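Local atomic coordinates of pectinesterase 1 (Solanum lycopersicum, PDB entry 1XG2), a protein that catalyses hydrolysis of methyl esters in pectin, releasing methanol, and may prepare plant cell walls for softening as fruit ripens. Residues T78-A83 against Y135-R140; Q184-T187 against A192-T195. One frame throughout, in Å; residues are numbered along the deposited sequence.

How the contacts relate
Contacts 1 and 2 belong to different coils of the same parallel beta-helix. Contact 1 brings a loop onto the segment 135-140; contact 2 bridges the loop that leaves strand 179-184, two places further along the same parallel sheet as strand 134-136. Their centres are 13 Å apart, and their nearest atoms stay about 6 Å apart without touching. The side chain of Thr79 in contact 1 lies about 3 Å from that of Asp132, the predicted proton donor. In contact 2, Gln184 lies about 7 Å, side chain to side chain, from Trp223, a probable substrate-binding residue. The inhibitor chain reaches both contacts.

Contact 1. Residues T78-A83 against Y135-R140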
ATOM      1  N   THR A  78       0.332 -13.077 -10.433  1.00 15.71           N
ATOM      2  CA  THR A  78      -0.442 -12.494  -9.345  1.00 15.53           C
ATOM      3  C   THR A  78      -0.394 -10.982  -9.510  1.00 14.94           C
ATOM      4  O   THR A  78       0.518 -10.431 -10.149  1.00 15.03           O
ATOM      5  CB  THR A  78       0.099 -12.851  -7.957  1.00 15.60           C
ATOM      6  OG1 THR A  78       1.395 -12.276  -7.781  1.00 14.94           O
ATOM      7  CG2 THR A  78       0.306 -14.355  -7.795  1.00 17.08           C
ATOM      8  N   THR A  79      -1.383 -10.321  -8.936  1.00 14.65           N
ATOM      9  CA  THR A  79      -1.413  -8.876  -8.864  1.00 14.39           C
ATOM     10  C   THR A  79      -0.121  -8.351  -8.253  1.00 14.53           C
ATOM     11  O   THR A  79       0.507  -7.467  -8.807  1.00 15.09           O
ATOM     12  CB  THR A  79      -2.643  -8.435  -8.033  1.00 14.67           C
ATOM     13  OG1 THR A  79      -3.849  -8.931  -8.651  1.00 13.98           O
ATOM     14  CG2 THR A  79      -2.796  -6.917  -8.040  1.00 14.45           C
ATOM     15  N   PHE A  80       0.281  -8.929  -7.124  1.00 14.38           N
ATOM     16  CA  PHE A  80       1.457  -8.492  -6.383  1.00 14.80           C
ATOM     17  C   PHE A  80       2.713  -8.525  -7.253  1.00 14.80           C
ATOM     18  O   PHE A  80       3.502  -7.597  -7.224  1.00 14.51           O
ATOM     19  CB  PHE A  80       1.615  -9.368  -5.118  1.00 14.52           C
ATOM     20  CG  PHE A  80       2.761  -8.978  -4.220  1.00 13.39           C
ATOM     21  CD1 PHE A  80       3.986  -9.615  -4.315  1.00 13.24           C
ATOM     22  CD2 PHE A  80       2.591  -8.018  -3.234  1.00 13.54           C
ATOM     23  CE1 PHE A  80       5.038  -9.277  -3.461  1.00 13.00           C
ATOM     24  CE2 PHE A  80       3.630  -7.672  -2.377  1.00 13.92           C
ATOM     25  CZ  PHE A  80       4.859  -8.300  -2.489  1.00 13.90           C
ATOM     26  N   ARG A  81       2.877  -9.585  -8.041  1.00 15.50           N
ATOM     27  CA  ARG A  81       4.080  -9.770  -8.863  1.00 16.13           C
ATOM     28  C   ARG A  81       3.942  -9.227 -10.303  1.00 15.16           C
ATOM     29  O   ARG A  81       4.844  -9.426 -11.118  1.00 15.15           O
ATOM     30  CB  ARG A  81       4.472 -11.256  -8.907  1.00 16.89           C
ATOM     31  CG  ARG A  81       5.150 -11.772  -7.670  1.00 21.61           C
ATOM     32  CD  ARG A  81       5.595 -13.235  -7.805  1.00 28.05           C
ATOM     33  NE  ARG A  81       6.825 -13.333  -8.603  1.00 33.02           N
ATOM     34  CZ  ARG A  81       7.237 -14.418  -9.270  1.00 37.40           C
ATOM     35  NH1 ARG A  81       6.538 -15.553  -9.258  1.00 38.93           N
ATOM     36  NH2 ARG A  81       8.371 -14.362  -9.968  1.00 39.32           N
ATOM     37  N   SER A  82       2.830  -8.559 -10.603  1.00 13.64           N
ATOM     38  CA  SER A  82       2.587  -7.966 -11.922  1.00 13.53           C
ATOM     39  C   SER A  82       3.258  -6.593 -12.114  1.00 12.95           C
ATOM     40  O   SER A  82       3.347  -6.100 -13.239  1.00 13.21           O
ATOM     41  CB  SER A  82       1.078  -7.832 -12.206  1.00 13.47           C
ATOM     42  OG  SER A  82       0.452  -6.788 -11.451  1.00 12.64           O
ATOM     43  N   ALA A  83       3.738  -5.994 -11.026  1.00 12.75           N
ATOM     44  CA  ALA A  83       4.302  -4.637 -11.067  1.00 11.93           C
ATOM     45  C   ALA A  83       5.483  -4.499 -12.034  1.00 11.68           C
ATOM     46  O   ALA A  83       6.419  -5.278 -11.992  1.00 10.88           O
ATOM     47  CB  ALA A  83       4.737  -4.220  -9.678  1.00 11.68           C
ATOM     48  N   TYR A 135      -0.293   0.078  -6.711  1.00  8.89           N
ATOM     49  CA  TYR A 135      -0.414  -0.765  -5.534  1.00  8.85           C
ATOM     50  C   TYR A 135       0.393  -0.145  -4.401  1.00  9.03           C
ATOM     51  O   TYR A 135       1.571  -0.474  -4.207  1.00  7.99           O
ATOM     52  CB  TYR A 135       0.125  -2.172  -5.865  1.00  8.60           C
ATOM     53  CG  TYR A 135      -0.363  -3.322  -5.010  1.00  8.80           C
ATOM     54  CD1 TYR A 135      -1.043  -3.125  -3.818  1.00  8.77           C
ATOM     55  CD2 TYR A 135      -0.158  -4.634  -5.439  1.00 10.37           C
ATOM     56  CE1 TYR A 135      -1.494  -4.203  -3.059  1.00 11.69           C
ATOM     57  CE2 TYR A 135      -0.600  -5.706  -4.704  1.00  9.38           C
ATOM     58  CZ  TYR A 135      -1.264  -5.501  -3.520  1.00 11.37           C
ATOM     59  OH  TYR A 135      -1.689  -6.604  -2.815  1.00 15.30           O
ATOM     60  N   ALA A 136      -0.244   0.781  -3.686  1.00  9.36           N
ATOM     61  CA  ALA A 136       0.316   1.364  -2.488  1.00  9.53           C
ATOM     62  C   ALA A 136       0.009   0.367  -1.388  1.00 10.00           C
ATOM     63  O   ALA A 136      -0.999   0.484  -0.685  1.00 10.31           O
ATOM     64  CB  ALA A 136      -0.317   2.718  -2.213  1.00 10.06           C
ATOM     65  N   HIS A 137       0.895  -0.622  -1.290  1.00  9.80           N
ATOM     66  CA  HIS A 137       0.658  -1.893  -0.611  1.00  9.74           C
ATOM     67  C   HIS A 137       0.633  -1.753   0.913  1.00  9.59           C
ATOM     68  O   HIS A 137      -0.304  -2.190   1.582  1.00  8.60           O
ATOM     69  CB  HIS A 137       1.727  -2.908  -1.045  1.00  9.65           C
ATOM     70  CG  HIS A 137       1.603  -4.243  -0.386  1.00 11.16           C
ATOM     71  ND1 HIS A 137       1.927  -4.453   0.932  1.00 14.48           N
ATOM     72  CD2 HIS A 137       1.197  -5.442  -0.867  1.00 15.28           C
ATOM     73  CE1 HIS A 137       1.694  -5.715   1.247  1.00 15.82           C
ATOM     74  NE2 HIS A 137       1.253  -6.340   0.173  1.00 12.88           N
ATOM     75  N   SER A 138       1.669  -1.135   1.452  1.00  9.28           N
ATOM     76  CA  SER A 138       1.851  -1.071   2.895  1.00  9.00           C
ATOM     77  C   SER A 138       2.900  -0.043   3.197  1.00  9.20           C
ATOM     78  O   SER A 138       3.572   0.457   2.287  1.00  9.08           O
ATOM     79  CB  SER A 138       2.266  -2.437   3.455  1.00  9.12           C
ATOM     80  OG  SER A 138       3.381  -2.956   2.758  1.00  8.59           O
ATOM     81  N   GLN A 139       3.038   0.253   4.483  1.00  9.01           N
ATOM     82  CA  GLN A 139       3.979   1.236   5.019  1.00  9.38           C
ATOM     83  C   GLN A 139       3.560   2.663   4.683  1.00  8.89           C
ATOM     84  O   GLN A 139       2.495   2.889   4.107  1.00  8.32           O
ATOM     85  CB  GLN A 139       5.441   0.963   4.601  1.00  9.60           C
ATOM     86  CG  GLN A 139       5.915  -0.486   4.684  1.00 12.42           C
ATOM     87  CD  GLN A 139       6.159  -0.995   6.108  1.00 15.64           C
ATOM     88  OE1 GLN A 139       5.599  -0.474   7.065  1.00 17.89           O
ATOM     89  NE2 GLN A 139       6.967  -2.042   6.233  1.00 14.78           N
ATOM     90  N   ARG A 140       4.377   3.631   5.103  1.00  8.92           N
ATOM     91  CA  ARG A 140       4.041   5.048   4.958  1.00  8.66           C
ATOM     92  C   ARG A 140       4.636   5.612   3.670  1.00  8.58           C
ATOM     93  O   ARG A 140       5.841   5.493   3.428  1.00  9.08           O
ATOM     94  CB  ARG A 140       4.530   5.865   6.152  1.00  8.59           C
ATOM     95  CG  ARG A 140       3.760   5.601   7.431  1.00  9.60           C
ATOM     96  CD  ARG A 140       4.436   6.115   8.693  1.00  9.53           C
ATOM     97  NE  ARG A 140       5.693   5.436   8.967  1.00 10.78           N
ATOM     98  CZ  ARG A 140       6.346   5.443  10.142  1.00 10.74           C
ATOM     99  NH1 ARG A 140       5.872   6.099  11.193  1.00 12.03           N
ATOM    100  NH2 ARG A 140       7.473   4.772  10.259  1.00 11.24           N
TER
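The substrate groove of a right-handed parallel beta-helix is the setting in which Thr79 and Phe80, on the loop between strands 65-69 and 85-87, meet Tyr135, on strand 134-136, and His137, close after it in sequence. It illustrates how a long loop can be laid over a coil: aromatic side chains make much of the direct contact, while bonds from Phe80 O to Arg114 and from Ser82 OG to Val111 N also hold the loop. Phe80 meets both Tyr135 and His137. Its CG lies anti to the backbone N (chi1 -177°), which brings the far end of the ring close to His137. There His137 CD2 lies at the edge of the phenyl ring, near its plane, 3.6 Å from Phe80 CE2. The two rings are inclined at 73° with centroids 5.4 Å apart, an oblique pair that is neither a stack nor a T-shaped arrangement.

Tyr135 offers its ring edge to the loop backbone instead: Phe80 CA sits near the phenol plane, 3.8 Å from Tyr135 CE2. The same ring carbon is met by a methyl group, Thr79 CG2 lying 4.2 Å from Tyr135 CE2, with the two side chains crossing at about a right angle. Thr79 probably binds substrate, as in related enzymes, and also touches Gln109 and Asp132.

Further partners set the aromatic groups in place. Tyr135 stacks on Phe156 of the next coil, while Phe80 makes a cation-pi contact with Arg114. On the loop itself, Thr79 O accepts two bonds, from Ser82 N and from Ser82 OG.

Both imidazole nitrogens of His137 are engaged, which should fix the rotation of the ring: NE2 bonds Thr114 of the inhibitor chain, and ND1 bonds Ser138 OG, which lies in the ring plane at 2.8 Å from His137 ND1.

Contact 2. Residues Q184-T187 against A192-T195; sequences QGRT and ATGT
Gln184 and Arg186 reach Thr193, Gly194 and Thr195 across the loop that joins strands 179-184 and 194-198, an example of side chains bridging a loop largely by van der Waals contact. CG of Gln184, anti to the backbone N (chi1 -152°), lies against Thr195, and the bend at chi2 brings CD over to Gly194. Gln184 CG comes 3.6 Å from Thr195 OG1, the two side chains sliding past each other in opposite directions. Beyond the bend, Gln184 CD rests 3.9 Å from Gly194 CA. The backbone of Gly194 is extended, with phi 153°, where a beta carbon would be jammed against the carbonyl O of Thr193.

The two anti torsions of Arg186 run its methylenes past Thr193; the bend at chi3 (78°) then turns NE and the guanidinium aside. The closest approach is Arg186 CD to Thr193 OG1 at 3.3 Å. That hydroxyl, placed between the backbone N and carbonyl carbon, is bonded to Asn158 OD1. The guanidinium bonds Gln191 O, next to the second segment, through NH1 and Tyr226 O through NE, which should hold it in place.

The loop thus carries the chain from the parallel sheet in which 179-184 lies between strands 155-157 and 217-220 to another, where 194-198 runs between 160-164 and 228-232.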
ATOM      1  N   GLN A 184      -9.409   0.884  -1.214  1.00 10.38           N
ATOM      2  CA  GLN A 184      -8.561   0.852  -0.022  1.00  9.60           C
ATOM      3  C   GLN A 184      -8.852  -0.444   0.737  1.00 10.22           C
ATOM      4  O   GLN A 184      -9.998  -0.771   0.977  1.00 11.24           O
ATOM      5  CB  GLN A 184      -8.825   2.089   0.834  1.00  9.55           C
ATOM      6  CG  GLN A 184      -7.631   2.533   1.678  1.00  9.34           C
ATOM      7  CD  GLN A 184      -7.350   1.597   2.838  1.00  9.82           C
ATOM      8  OE1 GLN A 184      -6.181   1.387   3.225  1.00 12.47           O
ATOM      9  NE2 GLN A 184      -8.401   1.022   3.392  1.00  6.26           N
ATOM     10  N   GLY A 185      -7.802  -1.157   1.114  1.00 10.81           N
ATOM     11  CA  GLY A 185      -7.910  -2.515   1.613  1.00 11.07           C
ATOM     12  C   GLY A 185      -7.535  -2.724   3.075  1.00 11.09           C
ATOM     13  O   GLY A 185      -6.888  -3.728   3.393  1.00 11.93           O
ATOM     14  N   ARG A 186      -7.921  -1.807   3.962  1.00 10.73           N
ATOM     15  CA  ARG A 186      -7.733  -2.003   5.400  1.00 11.15           C
ATOM     16  C   ARG A 186      -8.726  -3.036   5.927  1.00 11.78           C
ATOM     17  O   ARG A 186      -9.936  -2.841   5.863  1.00 10.72           O
ATOM     18  CB  ARG A 186      -7.886  -0.696   6.193  1.00 10.47           C
ATOM     19  CG  ARG A 186      -7.570  -0.863   7.683  1.00 10.99           C
ATOM     20  CD  ARG A 186      -7.553   0.418   8.490  1.00 11.54           C
ATOM     21  NE  ARG A 186      -8.915   0.864   8.783  1.00 12.35           N
ATOM     22  CZ  ARG A 186      -9.305   1.536   9.865  1.00 14.56           C
ATOM     23  NH1 ARG A 186      -8.444   1.893  10.802  1.00 15.91           N
ATOM     24  NH2 ARG A 186     -10.588   1.854  10.013  1.00 14.66           N
ATOM     25  N   THR A 187      -8.180  -4.120   6.462  1.00 13.36           N
ATOM     26  CA  THR A 187      -8.929  -5.297   6.865  1.00 14.95           C
ATOM     27  C   THR A 187      -9.342  -5.222   8.333  1.00 15.08           C
ATOM     28  O   THR A 187     -10.297  -5.869   8.753  1.00 15.32           O
ATOM     29  CB  THR A 187      -8.017  -6.524   6.629  1.00 15.48           C
ATOM     30  OG1 THR A 187      -7.883  -6.742   5.211  1.00 18.54           O
ATOM     31  CG2 THR A 187      -8.629  -7.795   7.149  1.00 17.80           C
ATOM     32  N   ALA A 192      -3.359   1.397  11.592  1.00 11.16           N
ATOM     33  CA  ALA A 192      -3.348   2.855  11.367  1.00 11.02           C
ATOM     34  C   ALA A 192      -2.999   3.189   9.910  1.00 10.63           C
ATOM     35  O   ALA A 192      -2.017   3.892   9.603  1.00 11.57           O
ATOM     36  CB  ALA A 192      -2.405   3.540  12.312  1.00 11.06           C
ATOM     37  N   THR A 193      -3.834   2.699   9.010  1.00 10.58           N
ATOM     38  CA  THR A 193      -3.602   2.850   7.586  1.00  9.99           C
ATOM     39  C   THR A 193      -4.800   3.503   6.943  1.00  9.98           C
ATOM     40  O   THR A 193      -5.857   3.654   7.561  1.00 10.01           O
ATOM     41  CB  THR A 193      -3.364   1.491   6.955  1.00 10.23           C
ATOM     42  OG1 THR A 193      -4.445   0.616   7.294  1.00  9.09           O
ATOM     43  CG2 THR A 193      -2.133   0.828   7.548  1.00  9.84           C
ATOM     44  N   GLY A 194      -4.631   3.858   5.679  1.00  9.72           N
ATOM     45  CA  GLY A 194      -5.681   4.474   4.899  1.00 10.14           C
ATOM     46  C   GLY A 194      -5.118   5.351   3.812  1.00  9.93           C
ATOM     47  O   GLY A 194      -3.932   5.643   3.782  1.00 10.70           O
ATOM     48  N   THR A 195      -5.994   5.794   2.923  1.00 10.55           N
ATOM     49  CA  THR A 195      -5.606   6.631   1.801  1.00  9.72           C
ATOM     50  C   THR A 195      -6.190   8.021   1.972  1.00  9.70           C
ATOM     51  O   THR A 195      -7.381   8.193   2.143  1.00  9.60           O
ATOM     52  CB  THR A 195      -6.106   6.011   0.505  1.00  9.42           C
ATOM     53  OG1 THR A 195      -5.343   4.834   0.211  1.00  9.33           O
ATOM     54  CG2 THR A 195      -5.889   6.942  -0.683  1.00  9.42           C
TER